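Local coordinates for putative electron transport related protein (Corynebacterium diphtheriae, PDB 4PQ1) that probably works as a thioredoxin-like thiol-disulfide oxidoreductase of the DsbF type, passing electrons through a pair of active-site cysteines, at residues Gly53-Pro58 against Ile82-Tyr87. Numbering follows the deposited sequence.
Sequences GQWCAP and INVRDY
Asp86 turns its carboxylate to Gln54 and takes a hydrogen bond from it on each oxygen. Backbone N of Gln54 donates to Asp86 OD2 (2.9 Å), and the side-chain amide NE2 of Gln54 donates to Asp86 OD1 (3.0 Å). Both oxygens use their syn lone pairs; the Gln54 side-chain amide is turned 40° from the carboxylate. Gln54 CG lies between the backbone N and carbonyl carbon (chi1 58°), 3.4 Å from Asp86 OD1. Trp55 meets the other loop with its indole edge: NE1 donates to Val84 O at 3.0 Å, 2° out of the ring plane, while CD1 lies 3.3 Å from Asp86 OD1. Arg85 CB packs against the same indole, 3.6 Å from CZ2 of Trp55.

In the second shell, Asn83 ND2 donates to the anti lone pair of Asp86 OD2 (2.8 Å), so two N-H groups grip OD2 of the buried Asp86 and, with the bond at OD1, restrict the carboxylate's rotation. Arg85 NH2 bonds Ala122 O, and Asp86 O accepts from Tyr107 OH. A type I turn from Gly53 to Cys56 brings Gln54 and Trp55 round to the loop after strand 77-83. Cys56, disulfide-bonded to Cys59, occupies the N-cap position of helix 57-61, consistent with the WCxxC redox site of the thioredoxin fold, here anchored to the loop after the neighbouring parallel strand.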
ATOM      1  N   GLY A  53       0.244  -3.003  10.292  1.00 22.00           N
ATOM      2  CA  GLY A  53       0.347  -4.112  11.232  1.00 19.98           C
ATOM      3  C   GLY A  53      -0.749  -3.872  12.248  1.00 23.08           C
ATOM      4  O   GLY A  53      -1.057  -2.717  12.540  1.00 23.37           O
ATOM      5  N   GLN A  54      -1.358  -4.932  12.774  1.00 29.67           N
ATOM      6  CA  GLN A  54      -2.423  -4.765  13.770  1.00 27.40           C
ATOM      7  C   GLN A  54      -1.907  -4.147  15.070  1.00 23.88           C
ATOM      8  O   GLN A  54      -2.689  -3.619  15.853  1.00 34.28           O
ATOM      9  CB  GLN A  54      -3.117  -6.104  14.053  1.00 22.69           C
ATOM     10  CG  GLN A  54      -2.202  -7.206  14.543  1.00 26.34           C
ATOM     11  CD  GLN A  54      -1.874  -7.085  16.017  1.00 27.93           C
ATOM     12  OE1 GLN A  54      -2.766  -6.898  16.850  1.00 25.65           O
ATOM     13  NE2 GLN A  54      -0.587  -7.169  16.345  1.00 27.78           N
ATOM     14  N   TRP A  55      -0.595  -4.211  15.283  1.00 19.79           N
ATOM     15  CA  TRP A  55       0.057  -3.692  16.488  1.00 26.23           C
ATOM     16  C   TRP A  55       0.180  -2.173  16.450  1.00 25.87           C
ATOM     17  O   TRP A  55       0.662  -1.537  17.390  1.00 27.53           O
ATOM     18  CB  TRP A  55       1.451  -4.319  16.631  1.00 24.39           C
ATOM     19  CG  TRP A  55       2.197  -4.222  15.341  1.00 26.36           C
ATOM     20  CD1 TRP A  55       2.300  -5.186  14.370  1.00 24.55           C
ATOM     21  CD2 TRP A  55       2.899  -3.079  14.849  1.00 21.07           C
ATOM     22  NE1 TRP A  55       3.049  -4.715  13.319  1.00 24.52           N
ATOM     23  CE2 TRP A  55       3.418  -3.420  13.586  1.00 26.86           C
ATOM     24  CE3 TRP A  55       3.145  -1.800  15.357  1.00 19.83           C
ATOM     25  CZ2 TRP A  55       4.157  -2.523  12.822  1.00 27.56           C
ATOM     26  CZ3 TRP A  55       3.883  -0.920  14.601  1.00 26.84           C
ATOM     27  CH2 TRP A  55       4.379  -1.280  13.346  1.00 24.86           C
ATOM     28  N   CYS A  56      -0.271  -1.606  15.340  1.00 26.30           N
ATOM     29  CA  CYS A  56       0.019  -0.239  14.957  1.00 23.32           C
ATOM     30  C   CYS A  56      -1.225   0.633  15.068  1.00 23.12           C
ATOM     31  O   CYS A  56      -2.177   0.462  14.310  1.00 31.70           O
ATOM     32  CB  CYS A  56       0.585  -0.256  13.537  1.00 23.36           C
ATOM     33  SG  CYS A  56       0.458   1.231  12.583  1.00 31.43           S
ATOM     34  N   ALA A  57      -1.229   1.555  16.026  1.00 25.21           N
ATOM     35  CA  ALA A  57      -2.444   2.299  16.343  1.00 28.79           C
ATOM     36  C   ALA A  57      -2.916   3.174  15.166  1.00 26.04           C
ATOM     37  O   ALA A  57      -4.102   3.142  14.829  1.00 32.32           O
ATOM     38  CB  ALA A  57      -2.248   3.142  17.605  1.00 26.05           C
ATOM     39  N   PRO A  58      -2.014   3.947  14.534  1.00 28.08           N
ATOM     40  CA  PRO A  58      -2.478   4.653  13.327  1.00 20.60           C
ATOM     41  C   PRO A  58      -3.053   3.729  12.258  1.00 23.93           C
ATOM     42  O   PRO A  58      -4.041   4.088  11.618  1.00 31.05           O
ATOM     43  CB  PRO A  58      -1.220   5.336  12.828  1.00 22.73           C
ATOM     44  CG  PRO A  58      -0.460   5.608  14.058  1.00 24.21           C
ATOM     45  CD  PRO A  58      -0.660   4.387  14.909  1.00 24.66           C
ATOM     46  N   ILE A  82       0.418  -4.423   2.886  1.00 15.21           N
ATOM     47  CA  ILE A  82       1.693  -5.074   3.142  1.00 16.68           C
ATOM     48  C   ILE A  82       1.841  -5.168   4.662  1.00 19.87           C
ATOM     49  O   ILE A  82       2.229  -4.211   5.328  1.00 21.43           O
ATOM     50  CB  ILE A  82       2.865  -4.305   2.498  1.00 20.74           C
ATOM     51  CG1 ILE A  82       2.659  -4.222   0.986  1.00 20.66           C
ATOM     52  CG2 ILE A  82       4.208  -4.955   2.822  1.00 17.60           C
ATOM     53  CD1 ILE A  82       3.704  -3.407   0.278  1.00 30.03           C
ATOM     54  N   ASN A  83       1.510  -6.330   5.203  1.00 20.70           N
ATOM     55  CA  ASN A  83       1.500  -6.550   6.647  1.00 18.74           C
ATOM     56  C   ASN A  83       2.925  -6.751   7.145  1.00 20.96           C
ATOM     57  O   ASN A  83       3.584  -7.737   6.784  1.00 20.46           O
ATOM     58  CB  ASN A  83       0.590  -7.744   6.958  1.00 23.64           C
ATOM     59  CG  ASN A  83       0.582  -8.141   8.431  1.00 20.00           C
ATOM     60  OD1 ASN A  83       0.862  -9.287   8.756  1.00 22.14           O
ATOM     61  ND2 ASN A  83       0.263  -7.202   9.315  1.00 18.79           N
ATOM     62  N   VAL A  84       3.436  -5.787   7.915  1.00 15.72           N
ATOM     63  CA  VAL A  84       4.816  -5.884   8.386  1.00 21.54           C
ATOM     64  C   VAL A  84       4.864  -6.028   9.925  1.00 21.84           C
ATOM     65  O   VAL A  84       3.950  -5.593  10.620  1.00 17.72           O
ATOM     66  CB  VAL A  84       5.664  -4.662   7.937  1.00 22.56           C
ATOM     67  CG1 VAL A  84       5.580  -4.479   6.397  1.00 18.72           C
ATOM     68  CG2 VAL A  84       5.225  -3.388   8.649  1.00 18.44           C
ATOM     69  N   ARG A  85       5.916  -6.671  10.428  1.00 24.94           N
ATOM     70  CA  ARG A  85       6.197  -6.727  11.869  1.00 26.07           C
ATOM     71  C   ARG A  85       5.089  -7.406  12.665  1.00 21.99           C
ATOM     72  O   ARG A  85       5.010  -7.277  13.884  1.00 28.69           O
ATOM     73  CB  ARG A  85       6.437  -5.325  12.427  1.00 28.07           C
ATOM     74  CG  ARG A  85       7.889  -4.918  12.463  1.00 33.15           C
ATOM     75  CD  ARG A  85       8.066  -3.402  12.535  1.00 29.83           C
ATOM     76  NE  ARG A  85       8.983  -3.002  11.486  1.00 45.19           N
ATOM     77  CZ  ARG A  85       9.079  -1.792  10.954  1.00 36.70           C
ATOM     78  NH1 ARG A  85       8.315  -0.788  11.370  1.00 29.85           N
ATOM     79  NH2 ARG A  85       9.966  -1.598   9.988  1.00 38.36           N
ATOM     80  N   ASP A  86       4.237  -8.134  11.961  1.00 24.88           N
ATOM     81  CA  ASP A  86       3.299  -9.033  12.597  1.00 24.58           C
ATOM     82  C   ASP A  86       3.871 -10.438  12.492  1.00 25.07           C
ATOM     83  O   ASP A  86       3.607 -11.167  11.531  1.00 29.36           O
ATOM     84  CB  ASP A  86       1.918  -8.927  11.956  1.00 23.75           C
ATOM     85  CG  ASP A  86       0.980  -8.054  12.761  1.00 25.96           C
ATOM     86  OD1 ASP A  86       0.998  -8.175  14.003  1.00 22.74           O
ATOM     87  OD2 ASP A  86       0.225  -7.256  12.159  1.00 25.34           O
ATOM     88  N   TYR A  87       4.686 -10.794  13.479  1.00 23.90           N
ATOM     89  CA  TYR A  87       5.411 -12.060  13.469  1.00 27.75           C
ATOM     90  C   TYR A  87       4.508 -13.222  13.822  1.00 28.44           C
ATOM     91  O   TYR A  87       4.829 -14.378  13.550  1.00 27.30           O
ATOM     92  CB  TYR A  87       6.599 -11.993  14.420  1.00 26.67           C
ATOM     93  CG  TYR A  87       7.516 -10.853  14.078  1.00 26.48           C
ATOM     94  CD1 TYR A  87       8.167 -10.803  12.846  1.00 27.63           C
ATOM     95  CD2 TYR A  87       7.713  -9.804  14.965  1.00 30.94           C
ATOM     96  CE1 TYR A  87       9.000  -9.732  12.511  1.00 27.62           C
ATOM     97  CE2 TYR A  87       8.547  -8.736  14.643  1.00 28.45           C
ATOM     98  CZ  TYR A  87       9.190  -8.711  13.419  1.00 31.03           C
ATOM     99  OH  TYR A  87      10.018  -7.660  13.103  1.00 27.13           O
TER